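PDB 6HXP: citryl-CoA lyase, which probably cleaves citryl-CoA into acetyl-CoA and oxaloacetate, and belongs to the citrate synthase family. Local coordinates for residues Ala90-Leu93 with Ala94-Ser97; Pro147-Lys150 with Arg151-Ile155. All coordinates share one frame; numbering follows the deposited sequence.

Contact 1. Residues Ala90-Leu93 with Ala94-Ser97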
loop_
_atom_site.group_PDB
_atom_site.type_symbol
_atom_site.label_atom_id
_atom_site.label_comp_id
_atom_site.label_asym_id
_atom_site.label_seq_id
_atom_site.Cartn_x
_atom_site.Cartn_y
_atom_site.Cartn_z
ATOM N N ALA A 90 -0.161 5.057 1.546
ATOM C CA ALA A 90 -1.484 5.107 0.924
ATOM C C ALA A 90 -1.635 6.324 0.044
ATOM O O ALA A 90 -2.223 6.264 -1.036
ATOM C CB ALA A 90 -2.549 5.095 2.007
ATOM N N GLY A 91 -1.051 7.442 0.476
ATOM C CA GLY A 91 -1.039 8.620 -0.371
ATOM C C GLY A 91 -0.309 8.423 -1.676
ATOM O O GLY A 91 -0.763 8.833 -2.741
ATOM N N VAL A 92 0.849 7.796 -1.598
ATOM C CA VAL A 92 1.660 7.504 -2.776
ATOM C C VAL A 92 0.918 6.607 -3.751
ATOM O O VAL A 92 1.012 6.774 -4.972
ATOM C CB VAL A 92 3.036 6.941 -2.366
ATOM C CG1 VAL A 92 3.874 6.534 -3.590
ATOM C CG2 VAL A 92 3.797 7.975 -1.514
ATOM N N LEU A 93 0.135 5.669 -3.244
ATOM C CA LEU A 93 -0.664 4.825 -4.120
ATOM C C LEU A 93 -1.597 5.617 -4.972
ATOM O O LEU A 93 -1.907 5.185 -6.069
ATOM C CB LEU A 93 -1.498 3.830 -3.313
ATOM C CG LEU A 93 -0.708 2.748 -2.582
ATOM C CD1 LEU A 93 -1.683 1.860 -1.768
ATOM C CD2 LEU A 93 0.122 1.916 -3.548
ATOM N N ALA A 94 -2.085 6.761 -4.494
ATOM C CA ALA A 94 -3.060 7.533 -5.262
ATOM C C ALA A 94 -2.475 8.238 -6.457
ATOM O O ALA A 94 -3.243 8.756 -7.275
ATOM C CB ALA A 94 -3.722 8.587 -4.363
ATOM N N PHE A 95 -1.138 8.277 -6.604
ATOM C CA PHE A 95 -0.505 8.965 -7.739
ATOM C C PHE A 95 -0.576 8.126 -9.017
ATOM O O PHE A 95 0.476 7.661 -9.539
ATOM C CB PHE A 95 0.937 9.337 -7.414
ATOM C CG PHE A 95 1.164 10.185 -6.187
ATOM C CD1 PHE A 95 0.305 11.217 -5.875
ATOM C CD2 PHE A 95 2.305 10.015 -5.419
ATOM C CE1 PHE A 95 0.564 12.039 -4.758
ATOM C CE2 PHE A 95 2.578 10.839 -4.343
ATOM C CZ PHE A 95 1.714 11.831 -4.021
ATOM N N GLY A 96 -1.770 7.956 -9.524
ATOM C CA GLY A 96 -2.021 7.166 -10.701
ATOM C C GLY A 96 -2.045 7.971 -11.968
ATOM O O GLY A 96 -1.463 9.062 -12.041
ATOM N N SER A 97 -2.714 7.418 -12.972
ATOM C CA SER A 97 -2.787 8.049 -14.282
ATOM C C SER A 97 -3.368 9.446 -14.286
ATOM O O SER A 97 -2.939 10.291 -15.100
ATOM C CB SER A 97 -3.538 7.180 -15.272
ATOM O OG SER A 97 -4.886 6.972 -14.853
#

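Contact 2. Residues Pro147-Lys150 with Arg151-Ile155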
loop_
_atom_site.group_PDB
_atom_site.type_symbol
_atom_site.label_atom_id
_atom_site.label_comp_id
_atom_site.label_asym_id
_atom_site.label_seq_id
_atom_site.Cartn_x
_atom_site.Cartn_y
_atom_site.Cartn_z
ATOM N N PRO A 147 0.950 30.055 -13.486
ATOM C CA PRO A 147 2.035 30.776 -12.794
ATOM C C PRO A 147 3.154 29.865 -12.298
ATOM O O PRO A 147 4.290 30.287 -12.173
ATOM C CB PRO A 147 1.348 31.500 -11.647
ATOM C CG PRO A 147 -0.014 31.071 -11.626
ATOM C CD PRO A 147 -0.351 30.263 -12.823
ATOM N N ARG A 148 2.841 28.601 -12.067
ATOM C CA ARG A 148 3.839 27.657 -11.592
ATOM C C ARG A 148 4.815 27.302 -12.716
ATOM O O ARG A 148 6.024 27.170 -12.497
ATOM C CB ARG A 148 3.156 26.414 -11.048
ATOM C CG ARG A 148 2.172 26.717 -9.912
ATOM C CD ARG A 148 1.189 25.602 -9.658
ATOM N NE ARG A 148 0.361 25.326 -10.833
ATOM C CZ ARG A 148 -0.463 24.285 -10.911
ATOM N NH1 ARG A 148 -0.619 23.475 -9.869
ATOM N NH2 ARG A 148 -1.129 24.042 -12.031
ATOM N N THR A 149 4.283 27.199 -13.941
ATOM C CA THR A 149 5.117 27.002 -15.108
ATOM C C THR A 149 5.969 28.253 -15.346
ATOM O O THR A 149 7.167 28.127 -15.594
ATOM C CB THR A 149 4.239 26.781 -16.321
ATOM O OG1 THR A 149 3.584 25.529 -16.133
ATOM C CG2 THR A 149 5.044 26.757 -17.636
ATOM N N LYS A 150 5.352 29.438 -15.284
ATOM C CA LYS A 150 6.071 30.694 -15.515
ATOM C C LYS A 150 7.223 30.824 -14.524
ATOM O O LYS A 150 8.315 31.197 -14.921
ATOM C CB LYS A 150 5.138 31.906 -15.409
ATOM C CG LYS A 150 5.870 33.216 -15.736
ATOM C CD LYS A 150 4.944 34.380 -15.864
ATOM C CE LYS A 150 5.661 35.588 -16.433
ATOM N NZ LYS A 150 6.786 36.045 -15.567
ATOM N N ARG A 151 7.007 30.488 -13.263
ATOM C CA ARG A 151 8.068 30.621 -12.275
ATOM C C ARG A 151 9.253 29.704 -12.625
ATOM O O ARG A 151 10.415 30.135 -12.591
ATOM C CB ARG A 151 7.526 30.289 -10.884
ATOM C CG ARG A 151 8.549 30.360 -9.745
ATOM C CD ARG A 151 9.118 31.742 -9.621
ATOM N NE ARG A 151 10.032 31.786 -8.488
ATOM C CZ ARG A 151 11.020 32.658 -8.377
ATOM N NH1 ARG A 151 11.204 33.589 -9.313
ATOM N NH2 ARG A 151 11.853 32.598 -7.342
ATOM N N LEU A 152 8.947 28.447 -12.946
ATOM C CA LEU A 152 9.988 27.476 -13.286
ATOM C C LEU A 152 10.752 27.884 -14.565
ATOM O O LEU A 152 11.981 27.759 -14.615
ATOM C CB LEU A 152 9.404 26.094 -13.452
ATOM C CG LEU A 152 9.064 25.393 -12.155
ATOM C CD1 LEU A 152 8.198 24.163 -12.432
ATOM C CD2 LEU A 152 10.349 24.958 -11.399
ATOM N N MET A 153 10.034 28.350 -15.573
ATOM C CA MET A 153 10.648 28.751 -16.829
ATOM C C MET A 153 11.445 30.026 -16.656
ATOM O O MET A 153 12.495 30.180 -17.281
ATOM C CB MET A 153 9.645 28.837 -17.996
ATOM C CG MET A 153 9.028 27.491 -18.348
ATOM S SD MET A 153 10.309 26.286 -18.836
ATOM C CE MET A 153 9.312 24.841 -19.136
ATOM N N ASP A 154 10.982 30.947 -15.803
ATOM C CA ASP A 154 11.750 32.175 -15.547
ATOM C C ASP A 154 13.066 31.804 -14.908
ATOM O O ASP A 154 14.098 32.372 -15.268
ATOM C CB ASP A 154 11.003 33.126 -14.591
ATOM C CG ASP A 154 9.833 33.854 -15.208
ATOM O OD1 ASP A 154 9.716 33.848 -16.462
ATOM O OD2 ASP A 154 9.018 34.433 -14.434
ATOM N N ILE A 155 13.038 30.881 -13.953
ATOM C CA ILE A 155 14.288 30.420 -13.300
ATOM C C ILE A 155 15.190 29.746 -14.337
ATOM O O ILE A 155 16.393 30.056 -14.420
ATOM C CB ILE A 155 13.964 29.479 -12.124
ATOM C CG1 ILE A 155 13.255 30.250 -10.991
ATOM C CG2 ILE A 155 15.249 28.844 -11.576
ATOM C CD1 ILE A 155 12.506 29.304 -10.042
#

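Contact 1. Residues Ala90-Leu93 with Ala94-Ser97
Where helix 84-93 gives way to the loop leading to helix 101-116, the ring of Phe95 folds back over the carbonyl of Gly91. Gly91 O sits over the ring centre, 3.9 Å from its plane, while Phe95 CE2, on the ring's rim, meets Val92 CG2 at 4.2 Å. With CG beside the backbone N (chi1 -56°), the ring turns back toward the helix. The two firmer backbone bonds are i to i+3, as in a 3-10 turn: Phe95 N reaches Val92 O at 3.1 Å with an N-H...O angle of 163°, and Ala94 N reaches Gly91 O at 3.0 Å. Ala94 N also makes a weak i to i+4 bond to Ala90 O. Both stronger donors lie well above the carbonyl planes. Val92 O is gripped by a second donor, Asn85 ND2 of the third subunit. Phe95 is the centre of an inverse gamma turn, closed by a weak bond from Gly96 N to Ala94 O (2.8 Å). Replacing Phe95 by an alanine would probably uncover the Gly91 carbonyl and open a gap beside Val92 and Ile211. The ring also meets Phe210, and His99 edge-to-face.

Contact 2. Residues Pro147-Lys150 with Arg151-Ile155
Lys150 and Asp154, one turn apart on helix 147-158, join in a salt bridge as the lysine chain slants over to the aspartate. Lys150 NZ approaches Asp154 OD2 at 3.0 Å on the syn side, facing the other carboxylate oxygen, while OD1 stays farther off at 3.8 Å from NZ. The lysine chain runs extended through its first three torsions and bends at the last (chi4 -61°), which swings the ammonium group across to the carboxylate. There it probably balances the charge of Asp154. On another side of the helix Thr149 and Met153 run side by side in one direction, with Thr149 CG2 against Met153 CG at 4.1 Å; Thr149 OG1 turns instead to the carbonyl of Leu186. The regular i to i+4 bonds of the alpha-helix hold these residues in place: Met153 N meets Thr149 O at 2.9 Å with an N-H...O angle of 163°, and Asp154 N meets Lys150 O at 2.8 Å. In this mainly helical fold the buried Leu152 packs on Ile195 of helix 188-198 and Ala56 of helix 48-60, its CG 3.5 Å from Arg148 O. Arg151 leads away from the first turn: its guanidinium takes Ile155 CD1 over one face, 3.8 Å from the plane and offset toward the rim, and its NH2 hydrogen-bonds Val28 O of the third subunit.

Contact 1 precedes contact 2 along the chain, and the two do not touch: their centres are 26 Å apart and their nearest atoms about 13 Å. Both touch the third subunit. Ser97, at the end of 94-97, touches a bound coenzyme A, whereas contact 2 stands back from the ligand: the Arg148 side chain is about 9 Å from bound coenzyme A, and that of Thr149 is about 8 Å from the side chain of Tyr137, a CoA-binding residue. In contact 1 the touching residues are buried, and it meets three neighbouring copies; contact 2 is partly buried, with Pro147, Arg148, Arg151 and Ile155 among the residues that meet the third subunit.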